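Local coordinates for protein C alpha-dehydrogenase (Sphingobium sp. SYK-6, PDB 4YAG) that binds NADH and, as a short-chain dehydrogenase/reductase named a C alpha-dehydrogenase, probably oxidises an alcohol carbon in the lignin beta-aryl ether cleavage pathway, at residues 20-25 against 30-35; 36-41 against 195-200; 76-79 against 84-87; 129-134 against 174-179. All blocks are in the same frame, centred on the assembly; numbering follows the deposited sequence.

From the N terminus, interaction 1 comes first: 20-25 folds back on 30-35 across four residues, the last two of the helix and a short loop, packing helix 16-27 on strand 31-36. Where that strand ends, 36-41 opens interaction 2, whose partner 195-200 lies 154 residues on; the two segments meet beside the NADH. Inside this long loop nest interactions 3 and 4, one after the other. Interaction 3 is again local, turning helix 68-82 into strand 87-90, and touches interaction 1 where V33 CG2 packs on C78 SG. Interaction 4 ties the end of helix 105-133 to that of helix 156-177 and meets interaction 3 through R133 and M130, about 17 Å from interaction 2 at the nearest atoms.

Interaction 1: residues 20-25 against 30-35; sequences GIAQRL and ARLVLA
L32 and L34 both carry CG beside the backbone N and anti to the carbonyl carbon (chi1 -54° and -50°), and this brings one methyl of each up to the small side chain of A22. CD1 of L32 lies 3.8 Å from A22 CB, and L34 reaches the same CB with its CD2, also at 3.8 Å, so two leucine branches meet the one alanine methyl from the strand side. L32 CD1 also packs against the helix backbone, 3.5 Å from A22 O. One turn on, L25 CB stands 4.1 Å from A30 CB and at a similar distance from L32 CD2. The backbone closes the corner here: A30 N donates to L25 O over 3.0 Å. Helix and strand run almost antiparallel, 162° between segment directions, their axes 8.7 Å apart at closest. This is the helix-to-second-strand half of the first beta-alpha-beta unit of the Rossmann fold, and every touching residue is buried. On strand 7-11, I10 touches A22 and A8 touches L25, while helix 39-51 covers L32 and L34 through F49, and helix 231-244 flanks L25 with I242.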
loop_
_atom_site.group_PDB
_atom_site.type_symbol
_atom_site.label_atom_id
_atom_site.label_comp_id
_atom_site.label_asym_id
_atom_site.label_seq_id
_atom_site.Cartn_x
_atom_site.Cartn_y
_atom_site.Cartn_z
ATOM N N GLY A 20 -2.269 9.258 23.792
ATOM C CA GLY A 20 -2.529 8.198 24.756
ATOM C C GLY A 20 -1.291 7.328 24.941
ATOM O O GLY A 20 -0.935 6.965 26.066
ATOM N N ILE A 21 -0.642 6.985 23.839
ATOM C CA ILE A 21 0.622 6.245 23.875
ATOM C C ILE A 21 1.692 7.056 24.629
ATOM O O ILE A 21 2.398 6.546 25.495
ATOM C CB ILE A 21 1.095 5.884 22.462
ATOM C CG1 ILE A 21 0.132 4.879 21.812
ATOM C CG2 ILE A 21 2.500 5.326 22.489
ATOM C CD1 ILE A 21 0.383 4.627 20.333
ATOM N N ALA A 22 1.774 8.349 24.328
ATOM C CA ALA A 22 2.732 9.213 24.989
ATOM C C ALA A 22 2.560 9.174 26.504
ATOM O O ALA A 22 3.525 9.011 27.249
ATOM C CB ALA A 22 2.581 10.624 24.495
ATOM N N GLN A 23 1.327 9.335 26.968
ATOM C CA GLN A 23 1.069 9.343 28.394
ATOM C C GLN A 23 1.501 8.044 29.057
ATOM O O GLN A 23 2.079 8.050 30.135
ATOM C CB GLN A 23 -0.415 9.558 28.670
ATOM C CG GLN A 23 -0.917 10.954 28.393
ATOM C CD GLN A 23 -2.431 10.989 28.375
ATOM O OE1 GLN A 23 -3.063 10.953 27.300
ATOM N NE2 GLN A 23 -3.022 10.994 29.537
ATOM N N ARG A 24 1.194 6.922 28.426
ATOM C CA ARG A 24 1.529 5.646 29.048
ATOM C C ARG A 24 3.018 5.300 28.929
ATOM O O ARG A 24 3.574 4.694 29.841
ATOM C CB ARG A 24 0.629 4.531 28.509
ATOM C CG ARG A 24 -0.867 4.803 28.725
ATOM C CD ARG A 24 -1.198 5.273 30.138
ATOM N NE ARG A 24 -0.726 4.314 31.119
ATOM C CZ ARG A 24 -0.462 4.584 32.394
ATOM N NH1 ARG A 24 -0.615 5.810 32.888
ATOM N NH2 ARG A 24 -0.027 3.611 33.181
ATOM N N LEU A 25 3.676 5.692 27.844
ATOM C CA LEU A 25 5.122 5.516 27.792
ATOM C C LEU A 25 5.834 6.363 28.863
ATOM O O LEU A 25 6.737 5.866 29.524
ATOM C CB LEU A 25 5.674 5.802 26.392
ATOM C CG LEU A 25 5.270 4.813 25.296
ATOM C CD1 LEU A 25 5.864 5.222 23.952
ATOM C CD2 LEU A 25 5.709 3.385 25.649
ATOM N N ALA A 30 9.666 6.454 30.038
ATOM C CA ALA A 30 10.249 7.003 28.822
ATOM C C ALA A 30 10.211 8.522 28.828
ATOM O O ALA A 30 9.303 9.135 29.399
ATOM C CB ALA A 30 9.491 6.502 27.601
ATOM N N ARG A 31 11.195 9.123 28.175
ATOM C CA ARG A 31 11.134 10.516 27.783
ATOM C C ARG A 31 10.548 10.579 26.394
ATOM O O ARG A 31 10.634 9.608 25.637
ATOM C CB ARG A 31 12.514 11.169 27.798
ATOM C CG ARG A 31 13.186 11.060 29.149
ATOM C CD ARG A 31 14.530 11.768 29.192
ATOM N NE ARG A 31 14.373 13.215 29.353
ATOM C CZ ARG A 31 15.224 14.113 28.862
ATOM N NH1 ARG A 31 16.295 13.721 28.187
ATOM N NH2 ARG A 31 15.017 15.407 29.049
ATOM N N LEU A 32 9.958 11.713 26.052
ATOM C CA LEU A 32 9.161 11.816 24.831
ATOM C C LEU A 32 9.607 12.917 23.888
ATOM O O LEU A 32 9.947 14.018 24.314
ATOM C CB LEU A 32 7.702 12.102 25.171
ATOM C CG LEU A 32 7.007 11.150 26.138
ATOM C CD1 LEU A 32 5.629 11.713 26.456
ATOM C CD2 LEU A 32 6.944 9.756 25.558
ATOM N N VAL A 33 9.524 12.619 22.591
ATOM C CA VAL A 33 9.528 13.636 21.564
ATOM C C VAL A 33 8.233 13.469 20.796
ATOM O O VAL A 33 7.983 12.399 20.207
ATOM C CB VAL A 33 10.732 13.500 20.619
ATOM C CG1 VAL A 33 10.649 14.495 19.478
ATOM C CG2 VAL A 33 11.997 13.676 21.382
ATOM N N LEU A 34 7.396 14.498 20.844
ATOM C CA LEU A 34 6.121 14.495 20.133
ATOM C C LEU A 34 6.287 15.304 18.851
ATOM O O LEU A 34 6.651 16.475 18.885
ATOM C CB LEU A 34 5.011 15.090 20.996
ATOM C CG LEU A 34 4.900 14.529 22.408
ATOM C CD1 LEU A 34 3.763 15.194 23.148
ATOM C CD2 LEU A 34 4.722 13.034 22.415
ATOM N N ALA A 35 6.035 14.658 17.714
ATOM C CA ALA A 35 6.181 15.273 16.413
ATOM C C ALA A 35 4.786 15.359 15.787
ATOM O O ALA A 35 4.054 14.384 15.729
ATOM C CB ALA A 35 7.122 14.456 15.526
#

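Interaction 2: residues 36-41 against 195-200; sequences DIRQDH and IHESGQ. With NAI (1,4-dihydronicotinamide adenine dinucleotide), chain C.
R38 and E197 form a salt bridge in which NH1 of R38 lies 2.9 Å from OE1 of E197, meeting it from above the carboxylate plane, with a weak second bond from NH2. The same guanidinium grips D40 side-on, NE on OD1 and NH2 on OD2, the latter at 2.9 Å and almost straight (176°); the R38 chain bends at chi2 and chi3 to turn back on D40. Among the other hydrogen bonds, OE1 of E197 also accepts from H41 NE2, 2.9 Å away in the ring plane, on its syn lone pair though bent (138°). H41 ND1 donates to O3B of the adenosine ribose of NADH over 2.8 Å. D36 takes both hydroxyls of that ribose, O2B on OD1 and O3B on OD2, the classical NAD(H)-binding feature at the second strand's end in Rossmann-fold dehydrogenases; its OD1 also accepts from R38 N, forming an Asx turn. Q200 OE1 lies over the centre of one guanidinium face without a hydrogen bond. Replacing R38 with alanine would probably leave D40 and E197 without their shared cation. The contact bridges the start of helix 39-51 to the short helix 198-201, which follows strand 181-187.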
loop_
_atom_site.group_PDB
_atom_site.type_symbol
_atom_site.label_atom_id
_atom_site.label_comp_id
_atom_site.label_asym_id
_atom_site.label_seq_id
_atom_site.Cartn_x
_atom_site.Cartn_y
_atom_site.Cartn_z
ATOM N N ASP A 36 4.411 16.541 15.341
ATOM C CA ASP A 36 3.034 16.766 14.883
ATOM C C ASP A 36 3.006 17.955 13.943
ATOM O O ASP A 36 3.780 18.915 14.097
ATOM C CB ASP A 36 2.147 17.021 16.105
ATOM C CG ASP A 36 0.689 16.677 15.879
ATOM O OD1 ASP A 36 0.013 17.422 15.136
ATOM O OD2 ASP A 36 0.224 15.664 16.470
ATOM N N ILE A 37 2.059 17.946 13.019
ATOM C CA ILE A 37 1.936 19.025 12.062
ATOM C C ILE A 37 1.127 20.208 12.629
ATOM O O ILE A 37 1.156 21.306 12.082
ATOM C CB ILE A 37 1.303 18.490 10.729
ATOM C CG1 ILE A 37 1.637 19.410 9.555
ATOM C CG2 ILE A 37 -0.192 18.310 10.873
ATOM C CD1 ILE A 37 1.228 18.809 8.220
ATOM N N ARG A 38 0.419 19.984 13.736
ATOM C CA ARG A 38 -0.451 20.996 14.327
ATOM C C ARG A 38 0.204 21.663 15.532
ATOM O O ARG A 38 0.355 21.035 16.580
ATOM C CB ARG A 38 -1.773 20.355 14.746
ATOM C CG ARG A 38 -2.692 20.007 13.564
ATOM C CD ARG A 38 -3.477 21.193 13.051
ATOM N NE ARG A 38 -4.380 21.745 14.064
ATOM C CZ ARG A 38 -5.596 21.268 14.321
ATOM N NH1 ARG A 38 -6.068 20.222 13.640
ATOM N NH2 ARG A 38 -6.330 21.817 15.277
ATOM N N GLN A 39 0.584 22.924 15.376
ATOM C CA GLN A 39 1.222 23.653 16.463
ATOM C C GLN A 39 0.294 23.767 17.659
ATOM O O GLN A 39 0.757 23.685 18.804
ATOM C CB GLN A 39 1.661 25.048 16.027
ATOM C CG GLN A 39 2.520 25.754 17.093
ATOM C CD GLN A 39 3.803 25.007 17.397
ATOM O OE1 GLN A 39 4.663 24.837 16.531
ATOM N NE2 GLN A 39 3.951 24.563 18.647
ATOM N N ASP A 40 -1.000 23.939 17.415
ATOM C CA ASP A 40 -1.937 24.077 18.532
ATOM C C ASP A 40 -2.058 22.779 19.344
ATOM O O ASP A 40 -2.143 22.825 20.581
ATOM C CB ASP A 40 -3.305 24.619 18.090
ATOM C CG ASP A 40 -3.977 23.780 17.018
ATOM O OD1 ASP A 40 -3.308 22.983 16.337
ATOM O OD2 ASP A 40 -5.202 23.940 16.839
ATOM N N HIS A 41 -2.030 21.636 18.660
ATOM C CA HIS A 41 -1.997 20.355 19.351
ATOM C C HIS A 41 -0.720 20.238 20.190
ATOM O O HIS A 41 -0.772 19.810 21.344
ATOM C CB HIS A 41 -2.097 19.168 18.373
ATOM C CG HIS A 41 -3.432 19.038 17.723
ATOM N ND1 HIS A 41 -3.739 17.984 16.863
ATOM C CD2 HIS A 41 -4.558 19.775 17.784
ATOM C CE1 HIS A 41 -4.964 18.088 16.458
ATOM N NE2 HIS A 41 -5.506 19.187 16.984
ATOM N N ILE A 195 -9.321 12.976 14.809
ATOM C CA ILE A 195 -9.066 12.670 13.410
ATOM C C ILE A 195 -10.115 13.325 12.506
ATOM O O ILE A 195 -9.899 13.494 11.302
ATOM C CB ILE A 195 -8.931 11.155 13.164
ATOM C CG1 ILE A 195 -8.334 10.925 11.776
ATOM C CG2 ILE A 195 -10.269 10.437 13.344
ATOM C CD1 ILE A 195 -7.491 9.692 11.668
ATOM N N HIS A 196 -11.233 13.733 13.090
ATOM C CA HIS A 196 -12.237 14.460 12.329
ATOM C C HIS A 196 -11.753 15.848 11.907
ATOM O O HIS A 196 -12.403 16.514 11.098
ATOM C CB HIS A 196 -13.534 14.579 13.121
ATOM C CG HIS A 196 -13.381 15.292 14.420
ATOM N ND1 HIS A 196 -12.871 14.684 15.547
ATOM C CD2 HIS A 196 -13.687 16.561 14.781
ATOM C CE1 HIS A 196 -12.855 15.553 16.543
ATOM N NE2 HIS A 196 -13.343 16.699 16.105
ATOM N N GLU A 197 -10.610 16.278 12.434
ATOM C CA GLU A 197 -10.013 17.546 12.014
ATOM C C GLU A 197 -9.044 17.328 10.844
ATOM O O GLU A 197 -8.246 18.202 10.539
ATOM C CB GLU A 197 -9.257 18.222 13.179
ATOM C CG GLU A 197 -10.082 18.481 14.417
ATOM C CD GLU A 197 -9.291 19.122 15.562
ATOM O OE1 GLU A 197 -8.041 19.127 15.520
ATOM O OE2 GLU A 197 -9.928 19.600 16.515
ATOM N N SER A 198 -9.117 16.172 10.180
ATOM C CA SER A 198 -8.191 15.839 9.094
ATOM C C SER A 198 -8.078 16.904 8.009
ATOM O O SER A 198 -6.996 17.143 7.476
ATOM C CB SER A 198 -8.573 14.502 8.455
ATOM O OG SER A 198 -8.148 13.414 9.255
ATOM N N GLY A 199 -9.178 17.563 7.681
ATOM C CA GLY A 199 -9.137 18.623 6.691
ATOM C C GLY A 199 -8.146 19.720 7.048
ATOM O O GLY A 199 -7.420 20.214 6.182
ATOM N N GLN A 200 -8.122 20.104 8.318
ATOM C CA GLN A 200 -7.158 21.090 8.822
ATOM C C GLN A 200 -5.719 20.585 8.751
ATOM O O GLN A 200 -4.770 21.375 8.759
ATOM C CB GLN A 200 -7.396 21.391 10.304
ATOM C CG GLN A 200 -8.588 22.184 10.677
ATOM C CD GLN A 200 -8.479 22.604 12.137
ATOM O OE1 GLN A 200 -7.614 23.406 12.507
ATOM N NE2 GLN A 200 -9.311 22.019 12.980
HETATM P PA NAI C . -5.766 12.525 15.783
HETATM O O1A NAI C . -6.053 13.472 14.651
HETATM O O2A NAI C . -6.407 12.838 17.120
HETATM O O5B NAI C . -4.214 12.382 15.994
HETATM C C5B NAI C . -3.363 12.382 14.885
HETATM C C4B NAI C . -2.366 13.460 15.046
HETATM O O4B NAI C . -1.458 13.278 13.911
HETATM C C3B NAI C . -2.873 14.833 15.018
HETATM O O3B NAI C . -2.418 15.607 16.146
HETATM C C2B NAI C . -2.423 15.367 13.748
HETATM O O2B NAI C . -2.207 16.786 13.757
HETATM C C1B NAI C . -1.219 14.603 13.423
HETATM N N9A NAI C . -0.905 14.580 12.018
HETATM C C8A NAI C . -1.764 14.434 10.950
HETATM N N7A NAI C . -1.088 14.521 9.796
HETATM C C5A NAI C . 0.240 14.713 10.078
HETATM C C6A NAI C . 1.410 14.877 9.335
HETATM N N6A NAI C . 1.344 14.929 7.936
HETATM N N1A NAI C . 2.600 15.048 9.966
HETATM C C2A NAI C . 2.657 15.061 11.319
HETATM N N3A NAI C . 1.564 14.912 12.082
HETATM C C4A NAI C . 0.357 14.746 11.495
HETATM O O3 NAI C . -6.310 11.133 15.251
HETATM P PN NAI C . -6.001 9.623 15.721
HETATM O O1N NAI C . -5.352 9.554 17.098
HETATM O O2N NAI C . -7.332 8.918 15.632
HETATM O O5D NAI C . -4.983 9.092 14.596
HETATM C C5D NAI C . -3.818 8.329 14.922
HETATM C C4D NAI C . -3.713 7.161 14.011
HETATM O O4D NAI C . -4.761 6.192 14.383
HETATM C C3D NAI C . -3.916 7.470 12.593
HETATM O O3D NAI C . -2.893 6.810 11.817
HETATM C C2D NAI C . -5.236 6.941 12.260
HETATM O O2D NAI C . -5.321 6.594 10.872
HETATM C C1D NAI C . -5.364 5.766 13.102
HETATM N N1N NAI C . -6.641 5.239 13.409
HETATM C C2N NAI C . -7.563 5.885 14.199
HETATM C C3N NAI C . -8.777 5.278 14.473
HETATM C C7N NAI C . -9.793 5.954 15.328
HETATM O O7N NAI C . -10.947 5.497 15.472
HETATM N N7N NAI C . -9.361 7.134 16.074
HETATM C C4N NAI C . -9.089 4.023 13.977
HETATM C C5N NAI C . -8.130 3.363 13.231
HETATM C C6N NAI C . -6.924 3.959 12.964
HETATM O O HOH W 1 -8.313 20.688 18.390
#

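Interaction 3: residues 76-79 against 84-87; sequences RECE and GPDI
C78, in the last turns of helix 68-82, meets P85 of the loop leading to strand 87-90, a helix-to-strand connection of the Rossmann fold away from the cofactor. With SG anti to the backbone N (chi1 -177°), the cysteine sulfur comes up to the proline ring and touches it at CD, 3.8 Å away, with CB and CG of P85 little farther. The peptide bond before P85 is cis, and G84 ahead of it has positive phi (69°); a side chain there would be crowded by D86 N. This tight backbone lets the carbonyl of G84 lie against the helix, its O 3.3 Å from E79 CA and 3.4 Å from E79 CB. Between the E79 carboxylate and the loop stands one water, which accepts from G84 N at 3.1 Å and makes a weak bond to E79 OE2. Beyond the loop, P85 O is taken by R133, near the end of helix 105-133, and D86 pairs with R135. Both C78 and P85 also pack on F9, which places the loop against strand 7-11, and I87 begins the neighbouring strand 87-90.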
loop_
_atom_site.group_PDB
_atom_site.type_symbol
_atom_site.label_atom_id
_atom_site.label_comp_id
_atom_site.label_asym_id
_atom_site.label_seq_id
_atom_site.Cartn_x
_atom_site.Cartn_y
_atom_site.Cartn_z
ATOM N N ARG A 76 17.973 14.016 13.691
ATOM C CA ARG A 76 19.078 14.745 14.319
ATOM C C ARG A 76 18.647 15.470 15.592
ATOM O O ARG A 76 19.352 15.419 16.597
ATOM C CB ARG A 76 19.718 15.751 13.365
ATOM C CG ARG A 76 20.521 15.107 12.237
ATOM C CD ARG A 76 21.289 16.139 11.456
ATOM N NE ARG A 76 20.448 17.079 10.717
ATOM C CZ ARG A 76 19.989 16.884 9.482
ATOM N NH1 ARG A 76 20.225 15.738 8.833
ATOM N NH2 ARG A 76 19.242 17.812 8.901
ATOM N N GLU A 77 17.498 16.142 15.539
ATOM C CA GLU A 77 17.042 16.948 16.685
ATOM C C GLU A 77 16.663 16.033 17.854
ATOM O O GLU A 77 17.014 16.304 18.994
ATOM C CB GLU A 77 15.858 17.834 16.267
ATOM C CG GLU A 77 15.326 18.731 17.396
ATOM C CD GLU A 77 14.293 19.774 16.942
ATOM O OE1 GLU A 77 14.009 19.892 15.694
ATOM O OE2 GLU A 77 13.786 20.477 17.868
ATOM N N CYS A 78 15.979 14.932 17.575
ATOM C CA CYS A 78 15.621 13.991 18.627
ATOM C C CYS A 78 16.861 13.491 19.350
ATOM O O CYS A 78 16.954 13.537 20.587
ATOM C CB CYS A 78 14.856 12.810 18.041
ATOM S SG CYS A 78 14.301 11.629 19.280
ATOM N N GLU A 79 17.849 13.030 18.585
ATOM C CA GLU A 79 19.044 12.477 19.191
ATOM C C GLU A 79 19.759 13.540 20.024
ATOM O O GLU A 79 20.155 13.279 21.153
ATOM C CB GLU A 79 19.982 11.921 18.113
ATOM C CG GLU A 79 21.172 11.152 18.661
ATOM C CD GLU A 79 22.249 12.038 19.263
ATOM O OE1 GLU A 79 22.518 13.132 18.718
ATOM O OE2 GLU A 79 22.830 11.629 20.291
ATOM N N GLY A 84 18.561 9.193 21.491
ATOM C CA GLY A 84 17.878 8.148 20.751
ATOM C C GLY A 84 17.237 8.621 19.448
ATOM O O GLY A 84 17.843 9.411 18.704
ATOM N N PRO A 85 15.999 8.176 19.171
ATOM C CA PRO A 85 15.089 7.464 20.074
ATOM C C PRO A 85 15.341 5.970 20.118
ATOM O O PRO A 85 15.957 5.426 19.199
ATOM C CB PRO A 85 13.721 7.712 19.438
ATOM C CG PRO A 85 14.025 7.714 17.965
ATOM C CD PRO A 85 15.407 8.351 17.827
ATOM N N ASP A 86 14.825 5.315 21.154
ATOM C CA ASP A 86 14.861 3.864 21.235
ATOM C C ASP A 86 13.542 3.274 20.776
ATOM O O ASP A 86 13.492 2.124 20.327
ATOM C CB ASP A 86 15.122 3.432 22.659
ATOM C CG ASP A 86 16.280 4.183 23.273
ATOM O OD1 ASP A 86 16.053 5.100 24.098
ATOM O OD2 ASP A 86 17.434 3.886 22.888
ATOM N N ILE A 87 12.478 4.052 20.925
ATOM C CA ILE A 87 11.139 3.644 20.536
ATOM C C ILE A 87 10.667 4.614 19.468
ATOM O O ILE A 87 10.666 5.833 19.677
ATOM C CB ILE A 87 10.195 3.618 21.738
ATOM C CG1 ILE A 87 10.671 2.559 22.753
ATOM C CG2 ILE A 87 8.739 3.402 21.309
ATOM C CD1 ILE A 87 9.977 2.608 24.097
HETATM O O HOH W 2 21.636 8.913 21.964
#

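Interaction 4: residues 129-134 against 174-179; sequences GMRARG and DSMAED
R131 and D179 carry the contact, with two waters close by: one lies 2.9 Å from both M130 O and D179 O, another near R131 O and D179 OD1. The R131 chain, extended from CG to NE, runs across the D179 side chain at about a right angle, with CG and CD passing close to OD2. The guanidinium then faces the last turn of the other helix edge-on. NH1 gives one N-H to D179 OD2 over 2.8 Å, in the guanidinium plane and on the anti lone pair, the carboxylate being turned 79° from that plane. It gives another to S175 O at 3.0 Å, reaching it from the opposite carbonyl face to E178 N. NH2 donates to S175 OG at 2.9 Å, which chi1 of 180° holds anti to the backbone N. The pairing thus fastens together the C-terminal ends of helices 105-133 and 156-177 of the Rossmann fold, beside strand 181-187, whose I181 touches R131. A methionine in place of R131 would probably leave D179 without its cation and S175 O with one donor fewer. SD of M176 lies over one guanidinium face, and M176 CE is 3.6 Å from R131 NH2. The charge of E178 may be felt at R131, but its salt bridge is to K101 of the second subunit. G134, just past the helix end, has positive phi.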
loop_
_atom_site.group_PDB
_atom_site.type_symbol
_atom_site.label_atom_id
_atom_site.label_comp_id
_atom_site.label_asym_id
_atom_site.label_seq_id
_atom_site.Cartn_x
_atom_site.Cartn_y
_atom_site.Cartn_z
ATOM N N GLY A 129 20.076 4.946 12.905
ATOM C CA GLY A 129 20.635 5.317 14.183
ATOM C C GLY A 129 20.281 4.323 15.262
ATOM O O GLY A 129 21.089 4.042 16.129
ATOM N N MET A 130 19.075 3.772 15.203
ATOM C CA MET A 130 18.656 2.789 16.177
ATOM C C MET A 130 19.522 1.540 16.075
ATOM O O MET A 130 19.886 0.948 17.086
ATOM C CB MET A 130 17.178 2.442 16.006
ATOM C CG MET A 130 16.241 3.638 16.242
ATOM S SD MET A 130 14.515 3.348 15.735
ATOM C CE MET A 130 14.022 2.094 16.912
ATOM N N ARG A 131 19.849 1.140 14.860
ATOM C CA ARG A 131 20.770 0.029 14.683
ATOM C C ARG A 131 22.168 0.398 15.177
ATOM O O ARG A 131 22.810 -0.372 15.892
ATOM C CB ARG A 131 20.855 -0.378 13.228
ATOM C CG ARG A 131 19.552 -0.802 12.581
ATOM C CD ARG A 131 19.862 -1.211 11.157
ATOM N NE ARG A 131 18.707 -1.405 10.288
ATOM C CZ ARG A 131 18.058 -2.563 10.129
ATOM N NH1 ARG A 131 18.445 -3.648 10.794
ATOM N NH2 ARG A 131 17.043 -2.632 9.283
ATOM N N ALA A 132 22.653 1.568 14.778
ATOM C CA ALA A 132 24.026 1.972 15.099
ATOM C C ALA A 132 24.300 2.042 16.599
ATOM O O ALA A 132 25.403 1.717 17.068
ATOM C CB ALA A 132 24.317 3.306 14.472
ATOM N N ARG A 133 23.305 2.475 17.360
ATOM C CA ARG A 133 23.494 2.692 18.789
ATOM C C ARG A 133 23.598 1.379 19.555
ATOM O O ARG A 133 24.136 1.344 20.660
ATOM C CB ARG A 133 22.384 3.586 19.353
ATOM C CG ARG A 133 22.586 5.060 18.994
ATOM C CD ARG A 133 21.560 5.990 19.626
ATOM N NE ARG A 133 20.198 5.760 19.142
ATOM C CZ ARG A 133 19.667 6.303 18.051
ATOM N NH1 ARG A 133 20.359 7.137 17.279
ATOM N NH2 ARG A 133 18.429 6.018 17.729
ATOM N N GLY A 134 23.065 0.316 18.972
ATOM C CA GLY A 134 23.271 -1.031 19.471
ATOM C C GLY A 134 22.583 -1.368 20.774
ATOM O O GLY A 134 22.988 -2.304 21.458
ATOM N N ASP A 174 12.076 -9.226 10.354
ATOM C CA ASP A 174 13.315 -9.984 10.440
ATOM C C ASP A 174 14.544 -9.083 10.300
ATOM O O ASP A 174 15.565 -9.317 10.944
ATOM C CB ASP A 174 13.362 -11.141 9.431
ATOM C CG ASP A 174 13.451 -10.670 7.995
ATOM O OD1 ASP A 174 12.393 -10.482 7.380
ATOM O OD2 ASP A 174 14.578 -10.513 7.466
ATOM N N SER A 175 14.445 -8.052 9.466
ATOM C CA SER A 175 15.572 -7.122 9.331
ATOM C C SER A 175 15.813 -6.377 10.635
ATOM O O SER A 175 16.961 -6.236 11.092
ATOM C CB SER A 175 15.336 -6.108 8.213
ATOM O OG SER A 175 16.450 -5.226 8.117
ATOM N N MET A 176 14.741 -5.873 11.239
ATOM C CA MET A 176 14.897 -5.103 12.473
ATOM C C MET A 176 15.423 -5.981 13.598
ATOM O O MET A 176 16.220 -5.544 14.433
ATOM C CB MET A 176 13.570 -4.460 12.863
ATOM C CG MET A 176 13.080 -3.440 11.840
ATOM S SD MET A 176 14.269 -2.073 11.625
ATOM C CE MET A 176 13.727 -1.408 10.056
ATOM N N ALA A 177 14.979 -7.227 13.617
ATOM C CA ALA A 177 15.410 -8.166 14.654
ATOM C C ALA A 177 16.926 -8.400 14.618
ATOM O O ALA A 177 17.516 -8.746 15.644
ATOM C CB ALA A 177 14.694 -9.491 14.498
ATOM N N GLU A 178 17.558 -8.241 13.458
ATOM C CA GLU A 178 19.027 -8.376 13.376
ATOM C C GLU A 178 19.723 -7.480 14.398
ATOM O O GLU A 178 20.825 -7.768 14.856
ATOM C CB GLU A 178 19.532 -7.988 11.980
ATOM C CG GLU A 178 19.035 -8.870 10.879
ATOM C CD GLU A 178 19.388 -8.330 9.502
ATOM O OE1 GLU A 178 20.230 -7.411 9.413
ATOM O OE2 GLU A 178 18.823 -8.832 8.514
ATOM N N ASP A 179 19.087 -6.363 14.720
ATOM C CA ASP A 179 19.660 -5.386 15.635
ATOM C C ASP A 179 18.800 -5.221 16.888
ATOM O O ASP A 179 18.829 -4.177 17.542
ATOM C CB ASP A 179 19.837 -4.049 14.908
ATOM C CG ASP A 179 20.898 -4.121 13.828
ATOM O OD1 ASP A 179 22.098 -4.164 14.203
ATOM O OD2 ASP A 179 20.535 -4.154 12.625
HETATM O O HOH W 3 20.348 -1.746 18.188
HETATM O O HOH W 4 22.740 -3.144 16.539
#